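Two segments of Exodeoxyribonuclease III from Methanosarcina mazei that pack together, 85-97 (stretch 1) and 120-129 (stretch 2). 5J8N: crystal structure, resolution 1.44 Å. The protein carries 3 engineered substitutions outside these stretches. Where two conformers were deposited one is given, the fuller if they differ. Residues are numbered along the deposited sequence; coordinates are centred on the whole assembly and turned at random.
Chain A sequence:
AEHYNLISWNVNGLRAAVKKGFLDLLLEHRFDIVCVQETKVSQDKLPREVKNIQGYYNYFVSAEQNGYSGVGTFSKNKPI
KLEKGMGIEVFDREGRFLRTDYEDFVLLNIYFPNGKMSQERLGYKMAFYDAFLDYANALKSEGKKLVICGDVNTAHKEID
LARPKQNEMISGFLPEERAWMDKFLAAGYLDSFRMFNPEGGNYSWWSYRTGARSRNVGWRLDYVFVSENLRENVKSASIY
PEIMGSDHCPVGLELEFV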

# COMPACT_ATOMS: atom_id res chain seq x y z
N GLY A 85 -9.10 3.58 10.44
CA GLY A 85 -8.63 2.60 11.37
C GLY A 85 -9.52 1.37 11.28
O GLY A 85 -10.67 1.40 10.77
N MET A 86 -9.01 0.28 11.84
CA MET A 86 -9.75 -0.98 11.91
C MET A 86 -10.71 -1.08 13.08
O MET A 86 -11.49 -2.04 13.19
N GLY A 87 -10.64 -0.10 13.99
CA GLY A 87 -11.39 -0.13 15.22
C GLY A 87 -10.70 -0.84 16.38
O GLY A 87 -11.36 -1.34 17.30
N ILE A 88 -9.38 -0.88 16.34
CA ILE A 88 -8.59 -1.45 17.45
C ILE A 88 -7.58 -0.39 17.84
O ILE A 88 -6.71 -0.07 17.03
N GLU A 89 -7.70 0.14 19.04
CA GLU A 89 -6.95 1.38 19.39
C GLU A 89 -5.45 1.22 19.21
O GLU A 89 -4.78 2.14 18.69
N VAL A 90 -4.88 0.09 19.62
CA VAL A 90 -3.43 -0.04 19.62
C VAL A 90 -2.91 -0.03 18.18
O VAL A 90 -1.73 0.35 17.95
N PHE A 91 -3.74 -0.33 17.18
CA PHE A 91 -3.34 -0.19 15.79
C PHE A 91 -3.81 1.13 15.20
O PHE A 91 -3.04 1.81 14.44
N ASP A 92 -5.01 1.58 15.54
CA ASP A 92 -5.55 2.80 14.94
C ASP A 92 -4.67 4.00 15.32
O ASP A 92 -4.50 4.91 14.47
N ARG A 93 -4.05 3.98 16.49
CA ARG A 93 -3.32 5.14 16.97
C ARG A 93 -2.02 5.37 16.16
O ARG A 93 -1.36 6.40 16.34
N GLU A 94 -1.66 4.42 15.31
CA GLU A 94 -0.46 4.59 14.48
C GLU A 94 -0.79 5.09 13.08
O GLU A 94 0.12 5.30 12.29
N GLY A 95 -2.05 5.32 12.77
CA GLY A 95 -2.41 5.97 11.50
C GLY A 95 -1.93 5.25 10.27
O GLY A 95 -1.46 5.89 9.29
N ARG A 96 -2.16 3.94 10.24
CA ARG A 96 -1.68 3.07 9.19
C ARG A 96 -2.75 2.57 8.25
O ARG A 96 -2.41 1.84 7.32
N PHE A 97 -4.02 2.91 8.48
CA PHE A 97 -5.12 2.22 7.83
C PHE A 97 -6.20 3.20 7.50
O PHE A 97 -6.73 3.89 8.37
N GLU A 120 10.01 -6.41 19.62
CA GLU A 120 8.67 -5.99 20.00
C GLU A 120 7.96 -5.44 18.76
O GLU A 120 6.73 -5.64 18.59
N ARG A 121 8.69 -4.78 17.86
CA ARG A 121 8.03 -4.24 16.69
C ARG A 121 7.75 -5.33 15.67
O ARG A 121 6.76 -5.25 14.97
N LEU A 122 8.59 -6.37 15.65
CA LEU A 122 8.26 -7.53 14.82
C LEU A 122 6.94 -8.16 15.36
O LEU A 122 6.04 -8.49 14.56
N GLY A 123 6.79 -8.23 16.66
CA GLY A 123 5.59 -8.77 17.29
C GLY A 123 4.40 -7.93 16.90
O GLY A 123 3.33 -8.46 16.58
N TYR A 124 4.57 -6.62 16.91
CA TYR A 124 3.50 -5.70 16.59
C TYR A 124 3.09 -5.88 15.14
O TYR A 124 1.90 -5.88 14.81
N LYS A 125 4.08 -5.95 14.24
CA LYS A 125 3.81 -6.21 12.83
C LYS A 125 2.97 -7.49 12.64
O LYS A 125 1.98 -7.47 11.91
N MET A 126 3.37 -8.58 13.29
CA MET A 126 2.62 -9.83 13.13
C MET A 126 1.21 -9.71 13.73
O MET A 126 0.24 -10.24 13.16
N ALA A 127 1.07 -9.00 14.85
CA ALA A 127 -0.25 -8.79 15.44
C ALA A 127 -1.13 -7.92 14.50
O ALA A 127 -2.34 -8.14 14.35
N PHE A 128 -0.53 -6.91 13.88
CA PHE A 128 -1.24 -6.07 12.91
C PHE A 128 -1.70 -6.93 11.75
O PHE A 128 -2.85 -6.80 11.30
N TYR A 129 -0.83 -7.78 11.22
CA TYR A 129 -1.20 -8.68 10.11
C TYR A 129 -2.43 -9.51 10.55
O TYR A 129 -3.36 -9.67 9.74

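The contact is a small aromatic cluster bordered on one flank by a charged network: a loop with one short helical turn lays Phe-91 against a longer helix, and the two stretches together bury 485 Å².

The backbones come nearest at Phe-91 and Phe-128, whose CA atoms are 6.9 Å apart, and Phe-91 is the hub of the apolar part. Its CA-to-CB bond points sideways, but with chi1 at -57° (m) the ring end comes nearer to the helix. There it lies among three helix residues. The edge of the Phe-91 ring is turned toward the face of Tyr-124, with centroids 5.2 Å apart and planes at 64°. Phe-128 in turn directs its edge toward the face of Phe-91, at 5.4 Å between centroids and 79° between planes, so both pairs are offset edge-to-face. The CA of Phe-128 also sits over the Phe-91 ring, 4.1 Å from its centroid and 23° off the normal, a CH-pi contact. At the far end of the ring, Phe-91 CZ is 3.9 Å from Ala-127 CB.

Tyr-124 and Phe-128, one helical turn apart, both adopt chi1 t, and both start sideways and bring their ring ends nearer to the loop. Phe-128 has the largest covered area, 109 Å². Met-86 (m, t, m) points toward the helix and places its CE over the Phe-128 face, 3.9 Å from the centroid and 18° off the normal. Arg-96 adds its aliphatic portion, with CD 3.7 Å from Phe-128 CE2.

The hydroxyl of Tyr-124 reaches past the edge of the Phe-91 ring and donates a hydrogen bond to the backbone, OH to Val-90 O at 2.8 Å. The carboxylate of Glu-94 is also close, but Tyr-124 OH lies 3.4 Å from Glu-94 OE1 and 3.3 Å from Glu-94 OE2 at poor angles, so neither is a hydrogen bond.

Glu-94 (m, t) instead forms a two-pronged salt bridge with Arg-121: NH2 of Arg-121 donates to OE1 of Glu-94 at 2.9 Å and 165°, and NH1 of Arg-121 to OE2 of Glu-94 at 2.9 Å and 152°. Arg-121 folds through m, m, m to bring its guanidinium there, meeting OE1 near its own plane. The same OE1 of Glu-94 accepts from NE of Arg-96 at 2.9 Å, within the loop. Both arginines therefore donate to Glu-94 OE1, and Arg-96 NH2 and Arg-121 NH2 lie 3.5 Å apart, two donors of like charge with no hydrogen bond between them; the negative charge of Glu-94, bonded to both arginines, can offset their like charges.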

# COMPACT_ATOMS: atom_id res chain seq x y z
CB MET A 86 -8.79 -2.16 11.99
CG MET A 86 -8.04 -2.41 10.75
SD MET A 86 -6.89 -3.85 10.82
CE MET A 86 -5.48 -3.22 11.75
CB ILE A 88 -7.87 -2.74 17.04
CG1 ILE A 88 -8.92 -3.81 16.66
CG2 ILE A 88 -6.94 -3.22 18.18
CD1 ILE A 88 -8.34 -4.97 15.94
CB GLU A 89 -7.28 1.84 20.82
CG GLU A 89 -6.70 3.22 21.19
CD GLU A 89 -5.23 3.18 21.67
OE1 GLU A 89 -4.81 2.17 22.29
OE2 GLU A 89 -4.48 4.16 21.43
CB VAL A 90 -2.98 -1.30 20.40
CG1 VAL A 90 -3.37 -2.58 19.64
CG2 VAL A 90 -1.50 -1.26 20.69
CB PHE A 91 -3.89 -1.38 14.94
CG PHE A 91 -3.44 -2.72 15.45
CD1 PHE A 91 -2.08 -2.95 15.70
CD2 PHE A 91 -4.35 -3.73 15.75
CE1 PHE A 91 -1.64 -4.15 16.21
CE2 PHE A 91 -3.90 -4.94 16.30
CZ PHE A 91 -2.54 -5.15 16.54
CB ASP A 92 -7.02 3.05 15.37
CG ASP A 92 -7.98 1.96 14.87
OD1 ASP A 92 -7.58 1.08 14.16
OD2 ASP A 92 -9.14 2.03 15.29
CB ARG A 93 -3.00 5.01 18.47
CG ARG A 93 -1.73 4.22 18.82
CD ARG A 93 -1.27 4.40 20.32
NE ARG A 93 -2.03 3.59 21.27
CZ ARG A 93 -1.50 2.71 22.13
NH1 ARG A 93 -0.19 2.50 22.19
NH2 ARG A 93 -2.29 2.03 22.94
CB GLU A 94 0.34 3.30 14.43
CG GLU A 94 0.95 2.98 15.80
CD GLU A 94 2.15 2.03 15.74
OE1 GLU A 94 2.59 1.60 14.65
OE2 GLU A 94 2.60 1.63 16.86
CB ARG A 96 -1.02 1.82 9.82
CG ARG A 96 0.21 2.12 10.60
CD ARG A 96 0.73 0.80 11.20
NE ARG A 96 1.94 1.19 11.89
CZ ARG A 96 3.08 1.41 11.29
NH1 ARG A 96 3.19 1.19 9.99
NH2 ARG A 96 4.14 1.83 12.01
CB PHE A 97 -5.64 1.13 8.78
CG PHE A 97 -6.76 0.31 8.25
CD1 PHE A 97 -8.05 0.77 8.28
CD2 PHE A 97 -6.49 -0.99 7.77
CE1 PHE A 97 -9.14 -0.08 7.83
CE2 PHE A 97 -7.55 -1.82 7.35
CZ PHE A 97 -8.83 -1.33 7.35
CB GLU A 120 8.72 -4.97 21.13
CG GLU A 120 7.40 -4.35 21.47
CD GLU A 120 7.38 -2.88 21.21
OE1 GLU A 120 8.44 -2.22 21.34
OE2 GLU A 120 6.31 -2.38 20.83
CB ARG A 121 8.81 -3.10 16.02
CG ARG A 121 8.79 -1.82 16.83
CD ARG A 121 7.37 -1.39 17.20
NE ARG A 121 6.66 -0.93 16.01
CZ ARG A 121 5.45 -0.39 16.02
NH1 ARG A 121 4.75 -0.29 17.14
NH2 ARG A 121 4.96 0.03 14.89
CB LEU A 122 9.40 -8.56 14.82
CG LEU A 122 9.06 -9.88 14.09
CD1 LEU A 122 8.67 -9.61 12.63
CD2 LEU A 122 10.24 -10.85 14.18
CB TYR A 124 3.96 -4.24 16.86
CG TYR A 124 2.89 -3.18 16.61
CD1 TYR A 124 2.06 -2.76 17.66
CD2 TYR A 124 2.75 -2.56 15.38
CE1 TYR A 124 1.09 -1.79 17.42
CE2 TYR A 124 1.80 -1.59 15.16
CZ TYR A 124 0.98 -1.20 16.19
OH TYR A 124 0.05 -0.24 15.93
CB LYS A 125 5.14 -6.33 12.07
CG LYS A 125 4.98 -6.63 10.59
CD LYS A 125 6.36 -6.76 9.94
CE LYS A 125 6.19 -6.96 8.43
NZ LYS A 125 7.53 -7.20 7.78
CB MET A 126 3.39 -10.97 13.75
CG MET A 126 4.75 -11.25 13.12
SD MET A 126 4.71 -11.58 11.34
CE MET A 126 3.77 -13.09 11.30
CB ALA A 127 -0.10 -8.14 16.79
CB PHE A 128 -0.33 -4.90 12.45
CG PHE A 128 -1.05 -3.88 11.62
CD1 PHE A 128 -1.31 -4.13 10.31
CD2 PHE A 128 -1.38 -2.63 12.17
CE1 PHE A 128 -1.97 -3.20 9.50
CE2 PHE A 128 -2.04 -1.69 11.38
CZ PHE A 128 -2.33 -1.97 10.03
CB TYR A 129 -0.03 -9.62 9.82
CG TYR A 129 1.05 -9.10 8.90
CD1 TYR A 129 0.87 -7.97 8.07
CD2 TYR A 129 2.23 -9.82 8.81
CE1 TYR A 129 1.90 -7.57 7.16
CE2 TYR A 129 3.23 -9.44 7.91
CZ TYR A 129 3.06 -8.32 7.10
OH TYR A 129 4.06 -7.97 6.23